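Probable fumarate reductase Ifc3 (Shewanella frigidimarina, PDB 1QO8) catalyses the essentially unidirectional reduction of fumarate to succinate in vitro, binds one FAD and four covalent hemes c per subunit, and may serve electron transport to iron(III). Local coordinates at residues 182-185 with 186-190; 233-236 with 237-240. All coordinates share one frame; numbering follows the deposited sequence.

Contact 1 of 2, residues 182-185 with 186-190; sequences DKVE and WFIED
F187 N bonds to K183 O at 3.1 Å and I188 N to V184 O at 2.9 Å, the first rungs of the i-to-i+4 ladder of helix 184-194, with K183 at the N-cap position and D182 just ahead of it. The second of these bonds is nearly straight, with an N-H...O angle of 168°; E189 N repeats the pattern on E185 O. W186 N adds only a weak, bent bond to K183 O, which thus serves two amides of the first turn.

Around this turn the main side-chain meeting is a CH-pi contact. CG of W186 stands anti to its carbonyl carbon (chi1 -68°), which turns the indole back beside the helix start, where the K183 chain crosses one face. K183 CD sits 4.1 Å from the centroid of the five-membered ring of W186, 24° off the normal, and K183 CE stands above the rim, 3.5 Å from W186 CZ2. The other face takes the guanidinium of R235 in a cation-pi contact. With an alanine in place of W186, the methylenes of K183 would probably lose the surface they lie on and be freer to swing, and R235 would lose its aromatic partner.

D182 OD1 makes a weak bond to K183 N and passes W186 CB at 3.8 Å, but its main partner is R238, while D182 OD2 takes Q175. E189 stretches its CG past E185 O, its OE1 held by R235. On the side of the turn that packs on helix 201-220, the two aliphatic chains press together: V184 CG1 lies 3.4 Å from I188 CD1, tighter than a usual carbon-carbon contact.

Contact 2 of 2, residues 233-236 with 237-240; sequences GARV and DRTH
V236 O, R238 N and T239 OG1 share one water, a bridge from the loop to strand 239-241. Its shortest bond is to R238 N, 2.8 Å, where the water accepts; it donates to V236 O at 3.1 Å and to T239 OG1 at 3.2 Å. The water thus joins V236 O to R238 N, which lie 3.4 Å apart at an angle too poor for a direct bond. T239 OG1 is also bonded to S231 and N168.

R238 folds back along the loop, its chain bent at chi3 (-120°). R238 NH1 comes to 3.5 Å from A234 CB, while V236 O lies over one face of the guanidinium. No hydrogen bond joins the R238 side chain to residues 233-236. Its charge is paired with two acids, NH2 with D182 just ahead of helix 184-194 and NH1 with D190 within it. R235 NE lies 4.9 Å from R238 NH2, but the two arginines share the carboxylate of D190, which would probably offset their like charges. D237 turns elsewhere, its OD1 paired with R230.

R238 and T239 both face K229 in a classic beta bulge, where the loop returns from strand 227-229 into strand 239-241, the middle strand of a three-stranded antiparallel sheet, with strand 167-168 on its other side and helix 184-194 against R238.

Overall arrangement
Both are local surface contacts of the flavoprotein part, their centres about 10 Å apart, with one buried residue among the touching ones of each: F187 in contact 1, R238 in contact 2. Contact 1 is a helix start, ordered by its own backbone bonds and by apolar and CH-pi packing; contact 2 is a loop entering a strand, with no direct hydrogen bond across its segments and a water in their place. Between them the charges are complementary: D182, E189 and D190 of contact 1 pair with R235 and R238 of contact 2. Through D190, helix 184-194 is joined to the segment leading into strand 239-241.

Contact 1 of 2, residues 182-185 with 186-190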
loop_
_atom_site.group_PDB
_atom_site.type_symbol
_atom_site.label_atom_id
_atom_site.label_comp_id
_atom_site.label_asym_id
_atom_site.label_seq_id
_atom_site.Cartn_x
_atom_site.Cartn_y
_atom_site.Cartn_z
ATOM N N ASP A 182 -22.638 -18.308 24.054
ATOM C CA ASP A 182 -21.704 -17.444 23.345
ATOM C C ASP A 182 -22.101 -16.026 23.714
ATOM O O ASP A 182 -23.172 -15.843 24.285
ATOM C CB ASP A 182 -21.796 -17.686 21.851
ATOM C CG ASP A 182 -20.757 -17.034 20.957
ATOM O OD1 ASP A 182 -19.731 -16.548 21.502
ATOM O OD2 ASP A 182 -20.974 -17.071 19.705
ATOM N N LYS A 183 -21.229 -15.048 23.557
ATOM C CA LYS A 183 -21.516 -13.667 23.921
ATOM C C LYS A 183 -20.895 -12.790 22.829
ATOM O O LYS A 183 -19.841 -13.142 22.285
ATOM C CB LYS A 183 -20.914 -13.178 25.242
ATOM C CG LYS A 183 -21.280 -14.006 26.454
ATOM C CD LYS A 183 -20.599 -13.563 27.738
ATOM C CE LYS A 183 -20.797 -14.614 28.830
ATOM N NZ LYS A 183 -22.016 -14.287 29.639
ATOM N N VAL A 184 -21.555 -11.699 22.565
ATOM C CA VAL A 184 -21.086 -10.741 21.584
ATOM C C VAL A 184 -19.641 -10.331 21.854
ATOM O O VAL A 184 -18.846 -10.238 20.909
ATOM C CB VAL A 184 -22.004 -9.526 21.566
ATOM C CG1 VAL A 184 -21.376 -8.363 20.803
ATOM C CG2 VAL A 184 -23.322 -9.855 20.910
ATOM N N GLU A 185 -19.256 -10.154 23.117
ATOM C CA GLU A 185 -17.926 -9.716 23.475
ATOM C C GLU A 185 -16.957 -10.826 23.138
ATOM O O GLU A 185 -15.832 -10.502 22.812
ATOM C CB GLU A 185 -17.770 -9.284 24.949
ATOM C CG GLU A 185 -18.780 -9.918 25.906
ATOM C CD GLU A 185 -20.184 -9.367 25.700
ATOM O OE1 GLU A 185 -20.427 -8.157 25.889
ATOM O OE2 GLU A 185 -21.076 -10.141 25.309
ATOM N N TRP A 186 -17.345 -12.095 23.252
ATOM C CA TRP A 186 -16.453 -13.179 22.864
ATOM C C TRP A 186 -16.168 -13.166 21.365
ATOM O O TRP A 186 -15.028 -13.345 20.915
ATOM C CB TRP A 186 -17.076 -14.485 23.341
ATOM C CG TRP A 186 -17.079 -14.606 24.853
ATOM C CD1 TRP A 186 -16.551 -13.758 25.782
ATOM C CD2 TRP A 186 -17.612 -15.707 25.602
ATOM N NE1 TRP A 186 -16.744 -14.215 27.044
ATOM C CE2 TRP A 186 -17.390 -15.426 26.964
ATOM C CE3 TRP A 186 -18.303 -16.872 25.250
ATOM C CZ2 TRP A 186 -17.826 -16.294 27.985
ATOM C CZ3 TRP A 186 -18.719 -17.729 26.260
ATOM C CH2 TRP A 186 -18.481 -17.431 27.612
ATOM N N PHE A 187 -17.235 -13.003 20.595
ATOM C CA PHE A 187 -17.100 -12.845 19.123
ATOM C C PHE A 187 -16.149 -11.685 18.813
ATOM O O PHE A 187 -15.238 -11.752 17.984
ATOM C CB PHE A 187 -18.499 -12.588 18.522
ATOM C CG PHE A 187 -18.586 -12.538 17.020
ATOM C CD1 PHE A 187 -17.863 -11.626 16.272
ATOM C CD2 PHE A 187 -19.369 -13.436 16.323
ATOM C CE1 PHE A 187 -17.928 -11.590 14.883
ATOM C CE2 PHE A 187 -19.445 -13.417 14.930
ATOM C CZ PHE A 187 -18.706 -12.507 14.195
ATOM N N ILE A 188 -16.416 -10.534 19.449
ATOM C CA ILE A 188 -15.589 -9.342 19.271
ATOM C C ILE A 188 -14.155 -9.552 19.625
ATOM O O ILE A 188 -13.311 -9.410 18.718
ATOM C CB ILE A 188 -16.203 -8.123 19.972
ATOM C CG1 ILE A 188 -17.516 -7.787 19.252
ATOM C CG2 ILE A 188 -15.320 -6.880 19.996
ATOM C CD1 ILE A 188 -18.406 -6.907 20.133
ATOM N N GLU A 189 -13.842 -10.055 20.826
ATOM C CA GLU A 189 -12.475 -10.332 21.216
ATOM C C GLU A 189 -11.778 -11.358 20.337
ATOM O O GLU A 189 -10.568 -11.319 20.052
ATOM C CB GLU A 189 -12.506 -10.915 22.642
ATOM C CG GLU A 189 -12.989 -10.026 23.755
ATOM C CD GLU A 189 -13.085 -10.728 25.104
ATOM O OE1 GLU A 189 -12.552 -11.844 25.356
ATOM O OE2 GLU A 189 -13.732 -10.099 25.976
ATOM N N ASP A 190 -12.512 -12.455 20.000
ATOM C CA ASP A 190 -11.930 -13.477 19.145
ATOM C C ASP A 190 -11.470 -12.884 17.824
ATOM O O ASP A 190 -10.412 -13.224 17.272
ATOM C CB ASP A 190 -12.982 -14.586 18.870
ATOM C CG ASP A 190 -13.261 -15.557 20.019
ATOM O OD1 ASP A 190 -12.724 -15.447 21.133
ATOM O OD2 ASP A 190 -14.087 -16.499 19.866
#

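Contact 2 of 2, residues 233-236 with 237-240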
loop_
_atom_site.group_PDB
_atom_site.type_symbol
_atom_site.label_atom_id
_atom_site.label_comp_id
_atom_site.label_asym_id
_atom_site.label_seq_id
_atom_site.Cartn_x
_atom_site.Cartn_y
_atom_site.Cartn_z
ATOM N N GLY A 233 -9.793 -20.126 15.832
ATOM C CA GLY A 233 -9.768 -18.817 16.453
ATOM C C GLY A 233 -11.035 -18.537 17.223
ATOM O O GLY A 233 -11.160 -17.492 17.862
ATOM N N ALA A 234 -12.022 -19.432 17.106
ATOM C CA ALA A 234 -13.274 -19.151 17.827
ATOM C C ALA A 234 -13.223 -19.978 19.131
ATOM O O ALA A 234 -12.727 -21.123 19.118
ATOM C CB ALA A 234 -14.461 -19.541 17.026
ATOM N N ARG A 235 -13.766 -19.377 20.182
ATOM C CA ARG A 235 -13.603 -20.056 21.470
ATOM C C ARG A 235 -14.798 -20.961 21.731
ATOM O O ARG A 235 -14.703 -21.845 22.562
ATOM C CB ARG A 235 -13.396 -18.991 22.559
ATOM C CG ARG A 235 -14.660 -18.353 23.017
ATOM C CD ARG A 235 -14.448 -17.267 24.081
ATOM N NE ARG A 235 -13.604 -16.204 23.520
ATOM C CZ ARG A 235 -13.297 -15.071 24.153
ATOM N NH1 ARG A 235 -13.794 -14.879 25.374
ATOM N NH2 ARG A 235 -12.521 -14.129 23.623
ATOM N N VAL A 236 -15.935 -20.757 21.104
ATOM C CA VAL A 236 -17.076 -21.657 21.060
ATOM C C VAL A 236 -17.571 -21.804 19.607
ATOM O O VAL A 236 -17.054 -21.161 18.657
ATOM C CB VAL A 236 -18.250 -21.184 21.923
ATOM C CG1 VAL A 236 -19.226 -22.362 22.098
ATOM C CG2 VAL A 236 -17.964 -20.791 23.372
ATOM N N ASP A 237 -18.536 -22.689 19.391
ATOM C CA ASP A 237 -19.006 -23.071 18.071
ATOM C C ASP A 237 -19.911 -21.953 17.553
ATOM O O ASP A 237 -20.822 -21.636 18.297
ATOM C CB ASP A 237 -19.860 -24.341 18.169
ATOM C CG ASP A 237 -19.064 -25.555 18.569
ATOM O OD1 ASP A 237 -17.999 -25.431 19.220
ATOM O OD2 ASP A 237 -19.582 -26.636 18.204
ATOM N N ARG A 238 -19.583 -21.330 16.448
ATOM C CA ARG A 238 -20.348 -20.151 15.982
ATOM C C ARG A 238 -20.569 -20.142 14.486
ATOM O O ARG A 238 -21.129 -19.270 13.848
ATOM C CB ARG A 238 -19.310 -19.011 16.186
ATOM C CG ARG A 238 -19.869 -17.800 16.867
ATOM C CD ARG A 238 -18.745 -16.772 17.019
ATOM N NE ARG A 238 -18.600 -16.536 18.452
ATOM C CZ ARG A 238 -17.365 -16.555 18.974
ATOM N NH1 ARG A 238 -16.253 -16.755 18.275
ATOM N NH2 ARG A 238 -17.297 -16.397 20.283
ATOM N N THR A 239 -20.045 -21.082 13.753
ATOM C CA THR A 239 -20.022 -21.169 12.305
ATOM C C THR A 239 -21.220 -21.967 11.798
ATOM O O THR A 239 -21.299 -23.147 12.139
ATOM C CB THR A 239 -18.686 -21.866 11.954
ATOM O OG1 THR A 239 -17.547 -21.167 12.478
ATOM C CG2 THR A 239 -18.584 -21.960 10.428
ATOM N N HIS A 240 -22.140 -21.371 11.054
ATOM C CA HIS A 240 -23.361 -21.942 10.545
ATOM C C HIS A 240 -23.210 -22.278 9.046
ATOM O O HIS A 240 -22.676 -21.452 8.327
ATOM C CB HIS A 240 -24.496 -20.965 10.720
ATOM C CG HIS A 240 -24.699 -20.455 12.109
ATOM N ND1 HIS A 240 -23.805 -19.660 12.783
ATOM C CD2 HIS A 240 -25.746 -20.667 12.962
ATOM C CE1 HIS A 240 -24.259 -19.393 13.999
ATOM N NE2 HIS A 240 -25.437 -19.982 14.108
HETATM O O HOH W 1 -16.915 -21.066 15.604
#